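Local coordinates for protein nigritoxine (Vibrio nigripulchritudo, PDB 5M41) that acts as a bacterial toxin that attacks crustaceans and insects and is built on a fold not seen before it, at residues M295-I300 and G391-A396; E611-G616 and G623-W628. One frame throughout, in Å; residues are numbered along the deposited sequence.

Contact 1 (M295-I300 and G391-A396); sequences MSASGI and GLVSVA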
loop_
_atom_site.group_PDB
_atom_site.type_symbol
_atom_site.label_atom_id
_atom_site.label_comp_id
_atom_site.label_asym_id
_atom_site.label_seq_id
_atom_site.Cartn_x
_atom_site.Cartn_y
_atom_site.Cartn_z
ATOM N N MET A 295 -13.123 -6.187 -3.543
ATOM C CA MET A 295 -13.064 -7.620 -3.816
ATOM C C MET A 295 -12.750 -8.395 -2.547
ATOM O O MET A 295 -12.287 -7.820 -1.555
ATOM C CB MET A 295 -11.973 -7.913 -4.843
ATOM C CG MET A 295 -12.181 -7.250 -6.193
ATOM S SD MET A 295 -10.696 -7.312 -7.215
ATOM C CE MET A 295 -9.678 -6.011 -6.534
ATOM N N SER A 296 -12.968 -9.703 -2.597
ATOM C CA SER A 296 -12.621 -10.582 -1.495
ATOM C C SER A 296 -11.168 -11.012 -1.637
ATOM O O SER A 296 -10.725 -11.336 -2.730
ATOM C CB SER A 296 -13.528 -11.816 -1.503
ATOM O OG SER A 296 -13.138 -12.728 -0.489
ATOM N N ALA A 297 -10.423 -11.002 -0.537
ATOM C CA ALA A 297 -9.044 -11.486 -0.555
ATOM C C ALA A 297 -8.947 -12.944 -0.079
ATOM O O ALA A 297 -7.855 -13.478 0.053
ATOM C CB ALA A 297 -8.137 -10.577 0.275
ATOM N N SER A 298 -10.087 -13.587 0.158
ATOM C CA SER A 298 -10.101 -14.957 0.675
ATOM C C SER A 298 -10.793 -15.909 -0.282
ATOM O O SER A 298 -11.479 -15.479 -1.202
ATOM C CB SER A 298 -10.789 -15.018 2.037
ATOM O OG SER A 298 -12.195 -14.964 1.886
ATOM N N GLY A 299 -10.624 -17.204 -0.038
ATOM C CA GLY A 299 -11.143 -18.239 -0.928
ATOM C C GLY A 299 -10.052 -18.604 -1.906
ATOM O O GLY A 299 -9.120 -17.823 -2.109
ATOM N N ILE A 300 -10.146 -19.788 -2.503
ATOM C CA ILE A 300 -9.138 -20.212 -3.476
ATOM C C ILE A 300 -9.288 -19.355 -4.729
ATOM O O ILE A 300 -10.405 -18.974 -5.105
ATOM C CB ILE A 300 -9.245 -21.708 -3.865
ATOM C CG1 ILE A 300 -10.014 -22.521 -2.806
ATOM C CG2 ILE A 300 -7.850 -22.277 -4.131
ATOM C CD1 ILE A 300 -10.575 -23.841 -3.317
ATOM N N GLY A 391 1.479 -12.012 -2.785
ATOM C CA GLY A 391 1.943 -11.756 -1.421
ATOM C C GLY A 391 0.921 -10.961 -0.616
ATOM O O GLY A 391 0.559 -11.341 0.498
ATOM N N LEU A 392 0.452 -9.856 -1.176
ATOM C CA LEU A 392 -0.507 -9.013 -0.476
ATOM C C LEU A 392 -1.807 -9.747 -0.160
ATOM O O LEU A 392 -2.323 -9.665 0.968
ATOM C CB LEU A 392 -0.790 -7.713 -1.260
ATOM C CG LEU A 392 -1.870 -6.799 -0.653
ATOM C CD1 LEU A 392 -1.534 -6.365 0.771
ATOM C CD2 LEU A 392 -2.121 -5.589 -1.543
ATOM N N VAL A 393 -2.350 -10.432 -1.158
ATOM C CA VAL A 393 -3.596 -11.164 -0.981
ATOM C C VAL A 393 -3.435 -12.216 0.131
ATOM O O VAL A 393 -4.303 -12.348 0.995
ATOM C CB VAL A 393 -4.091 -11.822 -2.288
ATOM C CG1 VAL A 393 -5.135 -12.888 -1.989
ATOM C CG2 VAL A 393 -4.677 -10.785 -3.219
ATOM N N SER A 394 -2.318 -12.931 0.144
ATOM C CA SER A 394 -2.128 -13.949 1.184
ATOM C C SER A 394 -2.146 -13.377 2.601
ATOM O O SER A 394 -2.565 -14.063 3.535
ATOM C CB SER A 394 -0.849 -14.760 0.968
ATOM O OG SER A 394 0.307 -13.990 1.267
ATOM N N VAL A 395 -1.689 -12.139 2.781
ATOM C CA VAL A 395 -1.732 -11.547 4.129
ATOM C C VAL A 395 -2.996 -10.711 4.389
ATOM O O VAL A 395 -3.376 -10.517 5.545
ATOM C CB VAL A 395 -0.438 -10.780 4.518
ATOM C CG1 VAL A 395 0.770 -11.723 4.554
ATOM C CG2 VAL A 395 -0.196 -9.608 3.577
ATOM N N ALA A 396 -3.660 -10.230 3.337
ATOM C CA ALA A 396 -4.961 -9.552 3.517
ATOM C C ALA A 396 -6.094 -10.565 3.692
ATOM O O ALA A 396 -7.142 -10.255 4.260
ATOM C CB ALA A 396 -5.269 -8.636 2.353
#
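Ala297 and Val393 bring the two backbones together, their CA atoms 5.5 Å apart, where the chain leaves strand 293-296 and passes the last turns of helix 386-396. This is a helix packed on an antiparallel sheet: the strand lies beside strand 340-348, and the helix rests against that sheet, with Ala396 touching Ala335 and Ile341. At the end of the strand the chain enters an ST turn, Ser296 OG accepting from Ser298 N at 3.2 Å in a nearly straight bond (162°). Serine suits this place, since its short side chain carries an acceptor back to the amide two residues on.

Across the contact the meeting is apolar and small. The methyl of Ala297 points at the helix, and its CB lies 4.0 Å from Ala396 CB, an approach that two alanines can make because neither carries a longer branch. Ile341 of strand 340-348 touches both of these methyls and Val393, and all three residues of the contact are buried. A branched apolar residue suits the place of Val393, between the turn and helix 302-319; its CG1, held opposite the backbone N (chi1 163°), sits 3.5 Å from Ala297 O.

Contact 2 (E611-G616 and G623-W628); sequences EGKKTG and GNEMEW
Lys613 NZ is gripped by three carboxylate oxygens: OE1 and OE2 of Glu625 across the contact, and Asp687 OD2 from elsewhere in the chain. The two bonds to Glu625 are weak and even, NZ standing 3.3 Å from both OE1 and OE2, so the ammonium faces the fork of the carboxylate instead of favouring one oxygen. The two side chains cross at about a right angle. Glu625 runs out extended beyond CG, whereas Lys613 bends at chi2 (-60°) and chi3, which brings its methylene CD alongside the carboxylate, 3.7 Å from Glu625 OE2. That oxygen is also bonded to Tyr609 OH, which should help to fix the rotation of the buried acid. Two anions around one ammonium would be expected to keep the lysine charged.

The salt bridge joins the end of helix 603-614 to the start of helix 625-632, two helices that run nearly antiparallel and are linked through the short helix 618-621. Phe618 in that connection touches both Lys613 and Glu625, and meets the Trp628 ring edge-to-face. Asn624 is the N-cap of the second helix: its OD1 accepts from Glu627 N at 2.8 Å, with the donor 38° above the carbonyl plane. Glu625 therefore lies in the first turn, where a negative side chain would be expected to suit the positive end of the helix dipole. At the close of the first helix, Gly616 takes the positive phi (84°) that glycine tolerates best, and Thr615 OG1 turns back to Gly612 O at 2.7 Å. Lys614 NZ makes a salt bridge to Glu611, three residues earlier, meeting OE2 at 2.8 Å on its syn side; the same ammonium also bonds Val729 O and Asn732 OD1.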
loop_
_atom_site.group_PDB
_atom_site.type_symbol
_atom_site.label_atom_id
_atom_site.label_comp_id
_atom_site.label_asym_id
_atom_site.label_seq_id
_atom_site.Cartn_x
_atom_site.Cartn_y
_atom_site.Cartn_z
ATOM N N GLU A 611 -4.440 -8.810 25.658
ATOM C CA GLU A 611 -3.136 -9.469 25.783
ATOM C C GLU A 611 -2.658 -9.990 24.427
ATOM O O GLU A 611 -1.485 -9.894 24.106
ATOM C CB GLU A 611 -3.165 -10.582 26.833
ATOM C CG GLU A 611 -3.391 -10.058 28.248
ATOM C CD GLU A 611 -2.234 -9.198 28.740
ATOM O OE1 GLU A 611 -1.094 -9.672 28.677
ATOM O OE2 GLU A 611 -2.454 -8.058 29.194
ATOM N N GLY A 612 -3.582 -10.491 23.614
ATOM C CA GLY A 612 -3.253 -10.917 22.266
ATOM C C GLY A 612 -2.807 -9.750 21.403
ATOM O O GLY A 612 -1.748 -9.808 20.764
ATOM N N LYS A 613 -3.620 -8.695 21.376
ATOM C CA LYS A 613 -3.298 -7.487 20.621
ATOM C C LYS A 613 -2.033 -6.788 21.134
ATOM O O LYS A 613 -1.329 -6.154 20.348
ATOM C CB LYS A 613 -4.462 -6.512 20.616
ATOM C CG LYS A 613 -5.595 -6.917 19.693
ATOM C CD LYS A 613 -5.143 -7.028 18.241
ATOM C CE LYS A 613 -5.324 -5.729 17.480
ATOM N NZ LYS A 613 -5.274 -5.960 16.011
ATOM N N LYS A 614 -1.752 -6.903 22.435
ATOM C CA LYS A 614 -0.551 -6.294 23.046
ATOM C C LYS A 614 0.763 -6.806 22.468
ATOM O O LYS A 614 1.742 -6.079 22.457
ATOM C CB LYS A 614 -0.518 -6.508 24.561
ATOM C CG LYS A 614 -1.234 -5.436 25.346
ATOM C CD LYS A 614 -1.436 -5.833 26.803
ATOM C CE LYS A 614 -0.133 -6.201 27.526
ATOM N NZ LYS A 614 -0.379 -6.192 29.000
ATOM N N THR A 615 0.786 -8.060 22.013
ATOM C CA THR A 615 1.990 -8.630 21.406
ATOM C C THR A 615 2.375 -7.910 20.110
ATOM O O THR A 615 3.521 -8.015 19.650
ATOM C CB THR A 615 1.821 -10.122 21.069
ATOM O OG1 THR A 615 0.841 -10.266 20.034
ATOM C CG2 THR A 615 1.446 -10.946 22.323
ATOM N N GLY A 616 1.418 -7.188 19.527
ATOM C CA GLY A 616 1.623 -6.557 18.229
ATOM C C GLY A 616 1.361 -7.508 17.077
ATOM O O GLY A 616 1.326 -7.085 15.928
ATOM N N GLY A 623 -5.504 -17.455 17.206
ATOM C CA GLY A 623 -5.664 -17.714 15.773
ATOM C C GLY A 623 -5.828 -16.491 14.882
ATOM O O GLY A 623 -5.501 -15.360 15.252
ATOM N N ASN A 624 -6.324 -16.751 13.681
ATOM C CA ASN A 624 -7.014 -15.763 12.888
ATOM C C ASN A 624 -7.881 -14.873 13.799
ATOM O O ASN A 624 -8.699 -15.370 14.591
ATOM C CB ASN A 624 -7.865 -16.510 11.870
ATOM C CG ASN A 624 -8.687 -15.596 10.996
ATOM O OD1 ASN A 624 -9.453 -14.773 11.470
ATOM N ND2 ASN A 624 -8.564 -15.783 9.697
ATOM N N GLU A 625 -7.677 -13.561 13.696
ATOM C CA GLU A 625 -8.287 -12.620 14.619
ATOM C C GLU A 625 -9.781 -12.509 14.364
ATOM O O GLU A 625 -10.577 -12.400 15.293
ATOM C CB GLU A 625 -7.602 -11.252 14.545
ATOM C CG GLU A 625 -8.090 -10.271 15.613
ATOM C CD GLU A 625 -7.442 -8.899 15.491
ATOM O OE1 GLU A 625 -6.414 -8.812 14.805
ATOM O OE2 GLU A 625 -7.955 -7.914 16.070
ATOM N N MET A 626 -10.148 -12.542 13.092
ATOM C CA MET A 626 -11.538 -12.543 12.670
ATOM C C MET A 626 -12.304 -13.743 13.256
ATOM O O MET A 626 -13.415 -13.598 13.797
ATOM C CB MET A 626 -11.565 -12.573 11.141
ATOM C CG MET A 626 -12.902 -12.280 10.511
ATOM S SD MET A 626 -12.720 -11.934 8.745
ATOM C CE MET A 626 -11.775 -10.447 8.809
ATOM N N GLU A 627 -11.702 -14.926 13.143
ATOM C CA GLU A 627 -12.285 -16.136 13.701
ATOM C C GLU A 627 -12.369 -15.973 15.224
ATOM O O GLU A 627 -13.386 -16.332 15.838
ATOM C CB GLU A 627 -11.455 -17.372 13.309
ATOM C CG GLU A 627 -11.572 -17.748 11.832
ATOM C CD GLU A 627 -10.768 -18.980 11.430
ATOM O OE1 GLU A 627 -9.873 -19.420 12.161
ATOM O OE2 GLU A 627 -11.019 -19.522 10.346
ATOM N N TRP A 628 -11.323 -15.397 15.829
ATOM C CA TRP A 628 -11.304 -15.252 17.279
ATOM C C TRP A 628 -12.462 -14.415 17.766
ATOM O O TRP A 628 -13.109 -14.763 18.761
ATOM C CB TRP A 628 -9.950 -14.732 17.787
ATOM C CG TRP A 628 -9.814 -14.793 19.295
ATOM C CD1 TRP A 628 -9.124 -15.739 20.053
ATOM C CD2 TRP A 628 -10.403 -13.877 20.281
ATOM N NE1 TRP A 628 -9.236 -15.461 21.398
ATOM C CE2 TRP A 628 -10.001 -14.374 21.598
ATOM C CE3 TRP A 628 -11.204 -12.739 20.201
ATOM C CZ2 TRP A 628 -10.380 -13.733 22.774
ATOM C CZ3 TRP A 628 -11.584 -12.103 21.392
ATOM C CH2 TRP A 628 -11.183 -12.592 22.640
#

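In the fold
Contact 1 closes along the chain before contact 2 opens, and the two share no helix or sheet. Contact 1 belongs to the branched antiparallel sheet containing strands 293-296 and 340-348. Contact 2 lies in helices that come between strands 594-601 and 649-652 of a later six-stranded antiparallel sheet. Their centres are nevertheless only 19 Å apart, and their nearest atoms about 6 Å apart without touching. The chain just beyond helix 386-396 narrows this gap: Ala400 is touched by Glu625 of contact 2. The two contacts thus sit close to where these two parts of the toxin meet, one apolar and buried, the other ionic and only partly buried.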